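Local coordinates for protein platelet aggregation factor Sm-hPAF (Streptococcus mitis, PDB 4GWI) that binds fucosylated Lewis glycans through its F-type lectin domain, part of a toxin that probably forms pores in cholesterol-containing host membranes, at residues V37-F51 with L72-L84. The protein carries 2 engineered substitutions. Sequence-based numbering, arbitrary orientation.
Sequences VDSDYGHHSVTHTNF and LYNRGDGNVANRL. With CA (calcium ion), chain F; MG (magnesium ion), chain C; FUC (alpha-L-fucopyranose), chain B; FUC (alpha-L-fucopyranose), chain D.
The CB-CG end of Tyr41 covers one face of the Arg75 guanidinium, CB 3.4 Å from NH2, and Val80 CG2 covers the opposite face. The phenol ring is tilted 39° from the guanidinium plane, so this is no flat stack; one ring face takes methyl C6 of the chain B fucose, 3.9 Å from Tyr41 CD1. At the guanidinium edge, NE and NH2 grip the two carboxylate oxygens of Asp77, while NH1 and NH2 reach fucose O4 and O5. The Arg75 chain runs fully extended, every torsion from the backbone N to NE near 180°, which carries the guanidinium out to the sugar. Arg83 has Phe51 CZ over one face, 3.5 Å from NH2, and Val80 CG1 over the other; its edge gives NH1 to fucose O4 and NH2 to O3. The His48 ring meets the same O4 near its own plane, NE2 to O4 2.6 Å, while ND1 donates to Thr49 O and fixes the ring's rotation. Asp77 OD2 also takes the N-H of Tyr41, 2.8 Å and nearly straight, from the carboxylate face opposite Arg75 NE, and Gly76 N donates to Ser39 O at 2.8 Å. Farther along, Val37 CG1 sits centrally over the Tyr73 ring in a CH-pi contact. Fucose O4 thus has three nitrogens around it, a His-Arg-Arg cluster characteristic of F-type lectins; second-shell Asp77 holds Arg75 in place, probably balancing its charge, and ties it to the Tyr41 backbone.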
ATOM      1  N   VAL A  37       4.905   3.868  11.034  1.00 17.00           N
ATOM      2  CA  VAL A  37       3.841   2.858  10.953  1.00 16.35           C
ATOM      3  C   VAL A  37       2.689   3.021  11.969  1.00 17.38           C
ATOM      4  O   VAL A  37       1.809   2.187  12.036  1.00 19.54           O
ATOM      5  CB  VAL A  37       4.382   1.421  11.028  1.00 17.56           C
ATOM      6  CG1 VAL A  37       5.445   1.225   9.938  1.00 20.12           C
ATOM      7  CG2 VAL A  37       5.006   1.142  12.474  1.00 18.89           C
ATOM      8  N   ASP A  38       2.783   4.089  12.792  1.00 17.92           N
ATOM      9  CA  ASP A  38       1.695   4.332  13.790  1.00 19.29           C
ATOM     10  C   ASP A  38       0.330   4.283  13.150  1.00 18.23           C
ATOM     11  O   ASP A  38       0.071   5.053  12.217  1.00 18.89           O
ATOM     12  CB  ASP A  38       1.941   5.717  14.458  1.00 19.44           C
ATOM     13  CG  ASP A  38       1.066   5.928  15.670  1.00 20.04           C
ATOM     14  OD1 ASP A  38       1.537   6.702  16.573  1.00 22.78           O
ATOM     15  OD2 ASP A  38      -0.057   5.436  15.753  1.00 21.97           O
ATOM     16  N   SER A  39      -0.502   3.343  13.626  1.00 19.64           N
ATOM     17  CA  SER A  39      -1.753   3.079  12.972  1.00 17.29           C
ATOM     18  C   SER A  39      -2.977   3.841  13.455  1.00 17.41           C
ATOM     19  O   SER A  39      -4.108   3.630  12.993  1.00 20.03           O
ATOM     20  CB  SER A  39      -1.990   1.579  12.992  1.00 21.08           C
ATOM     21  OG  SER A  39      -2.270   1.197  14.355  1.00 23.09           O
ATOM     22  N   ASP A  40      -2.726   4.761  14.402  1.00 17.82           N
ATOM     23  CA  ASP A  40      -3.855   5.516  14.958  1.00 18.96           C
ATOM     24  C   ASP A  40      -4.050   6.755  14.103  1.00 16.82           C
ATOM     25  O   ASP A  40      -3.177   7.615  13.984  1.00 18.25           O
ATOM     26  CB  ASP A  40      -3.470   5.963  16.400  1.00 20.40           C
ATOM     27  CG  ASP A  40      -4.630   6.668  17.133  1.00 25.00           C
ATOM     28  OD1 ASP A  40      -4.745   6.405  18.432  1.00 23.50           O
ATOM     29  OD2 ASP A  40      -5.372   7.411  16.542  1.00 23.61           O
ATOM     30  N   TYR A  41      -5.254   6.852  13.491  1.00 18.13           N
ATOM     31  CA  TYR A  41      -5.520   7.966  12.547  1.00 17.47           C
ATOM     32  C   TYR A  41      -5.249   9.339  13.165  1.00 19.18           C
ATOM     33  O   TYR A  41      -4.839  10.267  12.537  1.00 18.64           O
ATOM     34  CB  TYR A  41      -7.008   7.891  12.061  1.00 17.62           C
ATOM     35  CG  TYR A  41      -7.174   8.772  10.845  1.00 17.09           C
ATOM     36  CD1 TYR A  41      -7.627  10.059  10.900  1.00 18.48           C
ATOM     37  CD2 TYR A  41      -6.796   8.265   9.611  1.00 18.23           C
ATOM     38  CE1 TYR A  41      -7.711  10.890   9.751  1.00 18.06           C
ATOM     39  CE2 TYR A  41      -6.810   9.048   8.454  1.00 17.94           C
ATOM     40  CZ  TYR A  41      -7.257  10.350   8.516  1.00 18.63           C
ATOM     41  OH  TYR A  41      -7.291  11.144   7.401  1.00 19.15           O
ATOM     42  N   GLY A  42      -5.529   9.418  14.491  1.00 18.70           N
ATOM     43  CA  GLY A  42      -5.363  10.720  15.203  1.00 20.46           C
ATOM     44  C   GLY A  42      -3.908  11.157  15.362  1.00 19.48           C
ATOM     45  O   GLY A  42      -3.649  12.339  15.752  1.00 22.15           O
ATOM     46  N   HIS A  43      -2.942  10.252  15.090  1.00 19.24           N
ATOM     47  CA  HIS A  43      -1.537  10.585  15.109  1.00 18.50           C
ATOM     48  C   HIS A  43      -0.949  11.016  13.737  1.00 17.87           C
ATOM     49  O   HIS A  43       0.248  11.285  13.588  1.00 18.72           O
ATOM     50  CB  HIS A  43      -0.749   9.423  15.685  1.00 18.45           C
ATOM     51  CG  HIS A  43      -1.175   9.051  17.082  1.00 19.93           C
ATOM     52  ND1 HIS A  43      -0.660   7.948  17.662  1.00 19.63           N
ATOM     53  CD2 HIS A  43      -2.006   9.662  17.998  1.00 21.56           C
ATOM     54  CE1 HIS A  43      -1.233   7.786  18.924  1.00 20.06           C
ATOM     55  NE2 HIS A  43      -2.029   8.862  19.133  1.00 19.95           N
ATOM     56  N   HIS A  44      -1.899  11.115  12.741  1.00 17.42           N
ATOM     57  CA  HIS A  44      -1.597  11.810  11.462  1.00 18.15           C
ATOM     58  C   HIS A  44      -0.703  11.057  10.493  1.00 17.03           C
ATOM     59  O   HIS A  44      -0.137  11.717   9.620  1.00 18.82           O
ATOM     60  CB  HIS A  44      -1.009  13.237  11.682  1.00 19.68           C
ATOM     61  CG  HIS A  44      -1.848  14.084  12.600  1.00 21.64           C
ATOM     62  ND1 HIS A  44      -3.134  14.315  12.359  1.00 24.72           N
ATOM     63  CD2 HIS A  44      -1.498  14.811  13.749  1.00 29.27           C
ATOM     64  CE1 HIS A  44      -3.628  15.173  13.317  1.00 29.95           C
ATOM     65  NE2 HIS A  44      -2.634  15.474  14.157  1.00 27.49           N
ATOM     66  N   SER A  45      -0.537   9.755  10.669  1.00 16.75           N
ATOM     67  CA  SER A  45       0.395   9.038   9.763  1.00 17.03           C
ATOM     68  C   SER A  45      -0.385   7.964   8.977  1.00 16.64           C
ATOM     69  O   SER A  45       0.248   7.019   8.466  1.00 17.06           O
ATOM     70  CB  SER A  45       1.575   8.424  10.573  1.00 18.32           C
ATOM     71  OG  SER A  45       2.640   8.112   9.610  1.00 17.62           O
ATOM     72  N   VAL A  46      -1.719   8.146   8.844  1.00 15.60           N
ATOM     73  CA  VAL A  46      -2.539   7.152   8.114  1.00 15.33           C
ATOM     74  C   VAL A  46      -3.276   7.906   7.015  1.00 15.20           C
ATOM     75  O   VAL A  46      -3.784   9.023   7.210  1.00 16.43           O
ATOM     76  CB  VAL A  46      -3.579   6.483   9.074  1.00 16.99           C
ATOM     77  CG1 VAL A  46      -4.487   5.497   8.323  1.00 18.48           C
ATOM     78  CG2 VAL A  46      -2.866   5.792  10.315  1.00 17.17           C
ATOM     79  N   THR A  47      -3.340   7.257   5.834  1.00 14.86           N
ATOM     80  CA  THR A  47      -3.999   7.946   4.686  1.00 14.09           C
ATOM     81  C   THR A  47      -5.527   7.726   4.767  1.00 15.74           C
ATOM     82  O   THR A  47      -6.020   6.932   5.597  1.00 15.60           O
ATOM     83  CB  THR A  47      -3.573   7.286   3.367  1.00 15.04           C
ATOM     84  OG1 THR A  47      -4.038   5.912   3.278  1.00 16.37           O
ATOM     85  CG2 THR A  47      -2.025   7.165   3.194  1.00 15.29           C
ATOM     86  N   HIS A  48      -6.234   8.441   3.861  1.00 15.91           N
ATOM     87  CA  HIS A  48      -7.728   8.212   3.801  1.00 17.00           C
ATOM     88  C   HIS A  48      -8.232   8.768   2.513  1.00 17.40           C
ATOM     89  O   HIS A  48      -7.978   9.946   2.182  1.00 16.60           O
ATOM     90  CB  HIS A  48      -8.375   9.040   4.986  1.00 16.26           C
ATOM     91  CG  HIS A  48      -9.701   8.531   5.442  1.00 19.15           C
ATOM     92  ND1 HIS A  48     -10.787   8.320   4.606  1.00 18.75           N
ATOM     93  CD2 HIS A  48     -10.111   8.257   6.744  1.00 20.67           C
ATOM     94  CE1 HIS A  48     -11.835   7.895   5.385  1.00 18.81           C
ATOM     95  NE2 HIS A  48     -11.424   7.842   6.679  1.00 20.23           N
ATOM     96  N   THR A  49      -8.925   7.910   1.741  1.00 16.99           N
ATOM     97  CA  THR A  49      -9.595   8.431   0.543  1.00 16.47           C
ATOM     98  C   THR A  49     -11.089   8.733   0.873  1.00 17.75           C
ATOM     99  O   THR A  49     -11.540   8.506   2.010  1.00 18.27           O
ATOM    100  CB  THR A  49      -9.610   7.423  -0.591  1.00 17.34           C
ATOM    101  OG1 THR A  49     -10.390   6.268  -0.232  1.00 19.01           O
ATOM    102  CG2 THR A  49      -8.166   6.822  -0.909  1.00 17.24           C
ATOM    103  N   ASN A  50     -11.778   9.254  -0.151  1.00 18.83           N
ATOM    104  CA  ASN A  50     -13.226   9.337   0.048  1.00 18.22           C
ATOM    105  C   ASN A  50     -13.780   7.919   0.171  1.00 20.75           C
ATOM    106  O   ASN A  50     -13.201   6.933  -0.219  1.00 20.75           O
ATOM    107  CB  ASN A  50     -13.812   9.982  -1.186  1.00 17.22           C
ATOM    108  CG  ASN A  50     -13.415  11.445  -1.360  1.00 19.52           C
ATOM    109  OD1 ASN A  50     -13.117  12.132  -0.387  1.00 22.65           O
ATOM    110  ND2 ASN A  50     -13.604  11.959  -2.580  1.00 21.43           N
ATOM    111  N   PHE A  51     -15.020   7.869   0.676  1.00 20.08           N
ATOM    112  CA  PHE A  51     -15.825   6.645   0.524  1.00 21.92           C
ATOM    113  C   PHE A  51     -16.209   6.618  -0.926  1.00 23.50           C
ATOM    114  O   PHE A  51     -16.880   7.572  -1.452  1.00 26.88           O
ATOM    115  CB  PHE A  51     -17.129   6.747   1.348  1.00 21.10           C
ATOM    116  CG  PHE A  51     -16.992   6.509   2.796  1.00 24.65           C
ATOM    117  CD1 PHE A  51     -17.512   5.304   3.426  1.00 26.80           C
ATOM    118  CD2 PHE A  51     -16.399   7.468   3.602  1.00 27.82           C
ATOM    119  CE1 PHE A  51     -17.350   5.124   4.785  1.00 28.08           C
ATOM    120  CE2 PHE A  51     -16.191   7.243   4.948  1.00 31.06           C
ATOM    121  CZ  PHE A  51     -16.688   6.076   5.568  1.00 31.11           C
ATOM    122  N   LEU A  72       2.189  -4.077   4.046  1.00 17.68           N
ATOM    123  CA  LEU A  72       1.109  -3.086   4.247  1.00 17.74           C
ATOM    124  C   LEU A  72       0.912  -3.071   5.809  1.00 18.94           C
ATOM    125  O   LEU A  72       0.768  -4.103   6.442  1.00 21.30           O
ATOM    126  CB  LEU A  72      -0.221  -3.559   3.667  1.00 19.23           C
ATOM    127  CG  LEU A  72      -0.199  -3.823   2.142  1.00 26.39           C
ATOM    128  CD1 LEU A  72      -1.660  -3.944   1.725  1.00 24.92           C
ATOM    129  CD2 LEU A  72       0.526  -2.814   1.254  1.00 26.53           C
ATOM    130  N   TYR A  73       0.691  -1.869   6.298  1.00 17.27           N
ATOM    131  CA  TYR A  73       0.311  -1.694   7.732  1.00 17.90           C
ATOM    132  C   TYR A  73      -1.018  -1.038   7.759  1.00 19.53           C
ATOM    133  O   TYR A  73      -1.206   0.051   7.175  1.00 19.29           O
ATOM    134  CB  TYR A  73       1.329  -0.801   8.432  1.00 18.59           C
ATOM    135  CG  TYR A  73       2.732  -1.366   8.511  1.00 18.08           C
ATOM    136  CD1 TYR A  73       3.187  -1.851   9.736  1.00 21.04           C
ATOM    137  CD2 TYR A  73       3.586  -1.418   7.384  1.00 19.37           C
ATOM    138  CE1 TYR A  73       4.473  -2.347   9.821  1.00 23.28           C
ATOM    139  CE2 TYR A  73       4.878  -1.944   7.473  1.00 20.66           C
ATOM    140  CZ  TYR A  73       5.284  -2.399   8.712  1.00 21.89           C
ATOM    141  OH  TYR A  73       6.572  -2.844   8.845  1.00 23.86           O
ATOM    142  N   ASN A  74      -1.992  -1.702   8.380  1.00 18.29           N
ATOM    143  CA  ASN A  74      -3.375  -1.252   8.374  1.00 19.22           C
ATOM    144  C   ASN A  74      -3.640  -0.131   9.372  1.00 20.10           C
ATOM    145  O   ASN A  74      -2.870   0.023  10.313  1.00 21.33           O
ATOM    146  CB  ASN A  74      -4.307  -2.468   8.687  1.00 19.89           C
ATOM    147  CG  ASN A  74      -5.714  -2.264   8.200  1.00 21.19           C
ATOM    148  OD1 ASN A  74      -6.093  -1.240   7.625  1.00 22.23           O
ATOM    149  ND2 ASN A  74      -6.563  -3.271   8.514  1.00 22.16           N
ATOM    150  N   ARG A  75      -4.737   0.610   9.158  1.00 19.57           N
ATOM    151  CA  ARG A  75      -5.241   1.486  10.243  1.00 18.17           C
ATOM    152  C   ARG A  75      -5.656   0.622  11.427  1.00 23.35           C
ATOM    153  O   ARG A  75      -6.215  -0.457  11.233  1.00 25.61           O
ATOM    154  CB  ARG A  75      -6.411   2.238   9.674  1.00 18.08           C
ATOM    155  CG  ARG A  75      -6.948   3.231  10.713  1.00 19.38           C
ATOM    156  CD  ARG A  75      -8.113   4.008  10.113  1.00 19.28           C
ATOM    157  NE  ARG A  75      -8.679   4.898  11.165  1.00 19.72           N
ATOM    158  CZ  ARG A  75      -9.724   5.724  10.986  1.00 19.76           C
ATOM    159  NH1 ARG A  75     -10.349   5.863   9.783  1.00 20.24           N
ATOM    160  NH2 ARG A  75     -10.113   6.465  12.065  1.00 22.78           N
ATOM    161  N   GLY A  76      -5.431   1.188  12.609  1.00 22.40           N
ATOM    162  CA  GLY A  76      -5.701   0.397  13.883  1.00 25.53           C
ATOM    163  C   GLY A  76      -6.781   0.939  14.808  1.00 34.04           C
ATOM    164  O   GLY A  76      -7.242   0.205  15.661  1.00 37.11           O
ATOM    165  N   ASP A  77      -7.140   2.197  14.697  1.00 28.98           N
ATOM    166  CA  ASP A  77      -8.084   2.806  15.660  1.00 33.05           C
ATOM    167  C   ASP A  77      -9.490   2.757  15.075  1.00 34.14           C
ATOM    168  O   ASP A  77      -9.705   2.501  13.847  1.00 34.65           O
ATOM    169  CB  ASP A  77      -7.736   4.286  15.949  1.00 30.03           C
ATOM    170  CG  ASP A  77      -7.985   5.186  14.723  1.00 32.95           C
ATOM    171  OD1 ASP A  77      -8.888   6.102  14.749  1.00 33.05           O
ATOM    172  OD2 ASP A  77      -7.294   4.916  13.680  1.00 24.39           O
ATOM    173  N   GLY A  78     -10.497   2.978  15.946  1.00 37.03           N
ATOM    174  CA  GLY A  78     -11.879   3.249  15.454  1.00 35.59           C
ATOM    175  C   GLY A  78     -12.716   2.000  15.009  1.00 36.75           C
ATOM    176  O   GLY A  78     -13.805   2.164  14.484  1.00 38.53           O
ATOM    177  N   ASN A  79     -12.198   0.778  15.158  1.00 37.51           N
ATOM    178  CA  ASN A  79     -12.907  -0.462  14.735  1.00 40.25           C
ATOM    179  C   ASN A  79     -13.333  -0.454  13.250  1.00 43.52           C
ATOM    180  O   ASN A  79     -14.451  -0.883  12.901  1.00 39.85           O
ATOM    181  CB  ASN A  79     -14.218  -0.682  15.567  1.00 49.76           C
ATOM    182  CG  ASN A  79     -13.980  -0.750  17.081  1.00 61.85           C
ATOM    183  OD1 ASN A  79     -14.742  -0.172  17.863  1.00 72.29           O
ATOM    184  ND2 ASN A  79     -12.937  -1.479  17.501  1.00 62.61           N
ATOM    185  N   VAL A  80     -12.457   0.082  12.396  1.00 31.23           N
ATOM    186  CA  VAL A  80     -12.685   0.211  10.955  1.00 28.15           C
ATOM    187  C   VAL A  80     -11.523  -0.457  10.181  1.00 26.62           C
ATOM    188  O   VAL A  80     -11.387  -0.222   8.942  1.00 25.65           O
ATOM    189  CB  VAL A  80     -12.801   1.685  10.550  1.00 32.45           C
ATOM    190  CG1 VAL A  80     -14.096   2.305  11.119  1.00 34.50           C
ATOM    191  CG2 VAL A  80     -11.586   2.505  11.028  1.00 30.62           C
ATOM    192  N   ALA A  81     -10.767  -1.321  10.862  1.00 29.29           N
ATOM    193  CA  ALA A  81      -9.635  -2.025  10.199  1.00 26.88           C
ATOM    194  C   ALA A  81     -10.154  -2.892   9.052  1.00 27.25           C
ATOM    195  O   ALA A  81      -9.427  -3.130   8.061  1.00 25.62           O
ATOM    196  CB  ALA A  81      -8.829  -2.872  11.214  1.00 32.01           C
ATOM    197  N   ASN A  82     -11.395  -3.394   9.117  1.00 26.50           N
ATOM    198  CA  ASN A  82     -11.948  -4.212   8.054  1.00 28.16           C
ATOM    199  C   ASN A  82     -12.182  -3.546   6.747  1.00 27.31           C
ATOM    200  O   ASN A  82     -12.499  -4.225   5.800  1.00 28.75           O
ATOM    201  CB  ASN A  82     -13.238  -4.964   8.538  1.00 34.82           C
ATOM    202  CG  ASN A  82     -14.435  -4.015   8.801  1.00 55.20           C
ATOM    203  OD1 ASN A  82     -15.586  -4.422   8.635  1.00 69.76           O
ATOM    204  ND2 ASN A  82     -14.172  -2.761   9.220  1.00 56.00           N
ATOM    205  N   ARG A  83     -11.993  -2.216   6.649  1.00 22.91           N
ATOM    206  CA  ARG A  83     -12.090  -1.570   5.368  1.00 20.93           C
ATOM    207  C   ARG A  83     -10.969  -2.048   4.431  1.00 22.13           C
ATOM    208  O   ARG A  83     -11.138  -1.973   3.184  1.00 24.73           O
ATOM    209  CB  ARG A  83     -11.994  -0.036   5.519  1.00 21.98           C
ATOM    210  CG  ARG A  83     -13.235   0.590   6.198  1.00 22.08           C
ATOM    211  CD  ARG A  83     -12.922   2.012   6.626  1.00 23.12           C
ATOM    212  NE  ARG A  83     -14.194   2.535   7.221  1.00 26.39           N
ATOM    213  CZ  ARG A  83     -14.314   3.772   7.747  1.00 26.91           C
ATOM    214  NH1 ARG A  83     -13.275   4.677   7.764  1.00 23.75           N
ATOM    215  NH2 ARG A  83     -15.540   4.120   8.238  1.00 28.61           N
ATOM    216  N   LEU A  84      -9.870  -2.490   5.008  1.00 22.49           N
ATOM    217  CA  LEU A  84      -8.798  -3.050   4.173  1.00 22.94           C
ATOM    218  C   LEU A  84      -9.073  -4.579   4.009  1.00 22.27           C
ATOM    219  O   LEU A  84      -8.537  -5.444   4.741  1.00 24.05           O
ATOM    220  CB  LEU A  84      -7.393  -2.784   4.764  1.00 20.86           C
ATOM    221  CG  LEU A  84      -6.243  -3.306   3.879  1.00 20.21           C
ATOM    222  CD1 LEU A  84      -6.225  -2.529   2.537  1.00 22.39           C
ATOM    223  CD2 LEU A  84      -4.947  -2.971   4.611  1.00 21.30           C
TER
HETATM  224 CA    CA F 204       2.687   6.404   7.990  1.00 17.05          CA
HETATM  225 MG    MG C 201      -3.037   9.354  20.987  0.80 19.96          MG
HETATM  226  C1  FUC B   3     -13.503   7.417  12.247  1.00 35.86           C
HETATM  227  C2  FUC B   3     -14.326   6.743  11.165  1.00 32.30           C
HETATM  228  C3  FUC B   3     -14.724   7.718  10.100  1.00 28.49           C
HETATM  229  C4  FUC B   3     -13.462   8.311   9.511  1.00 27.87           C
HETATM  230  C5  FUC B   3     -12.705   8.956  10.652  1.00 29.73           C
HETATM  231  C6  FUC B   3     -11.431   9.621  10.183  1.00 27.42           C
HETATM  232  O2  FUC B   3     -15.488   6.183  11.755  1.00 36.06           O
HETATM  233  O3  FUC B   3     -15.440   7.055   9.139  1.00 29.16           O
HETATM  234  O4  FUC B   3     -12.726   7.283   8.903  1.00 24.88           O
HETATM  235  O5  FUC B   3     -12.392   8.025  11.646  1.00 28.38           O
HETATM  236  C1  FUC D   4     -10.653  13.328  14.692  1.00 54.50           C
HETATM  237  C2  FUC D   4     -10.348  13.565  16.167  1.00 61.48           C
HETATM  238  C3  FUC D   4     -10.664  12.324  16.983  1.00 56.55           C
HETATM  239  C4  FUC D   4      -9.994  11.103  16.381  1.00 52.29           C
HETATM  240  C5  FUC D   4     -10.442  10.996  14.945  1.00 49.78           C
HETATM  241  C6  FUC D   4      -9.869   9.730  14.359  1.00 41.25           C
HETATM  242  O2  FUC D   4     -11.159  14.623  16.666  1.00 60.88           O
HETATM  243  O3  FUC D   4     -10.270  12.490  18.322  1.00 59.10           O
HETATM  244  O4  FUC D   4      -8.599  11.243  16.415  1.00 49.73           O
HETATM  245  O5  FUC D   4      -9.975  12.142  14.274  1.00 50.13           O
HETATM  246  O   HOH W   1      -4.583   8.091  20.555  1.00 23.49           O
HETATM  247  O   HOH W   2      -1.438  10.607  21.588  1.00 25.60           O
HETATM  248  O   HOH W   3      -3.972  10.893  20.138  1.00 27.00           O
HETATM  249  O   HOH W   4      -2.051   7.779  21.916  1.00 24.48           O
HETATM  250  O   HOH W   5      -3.972   9.768  22.832  1.00 26.29           O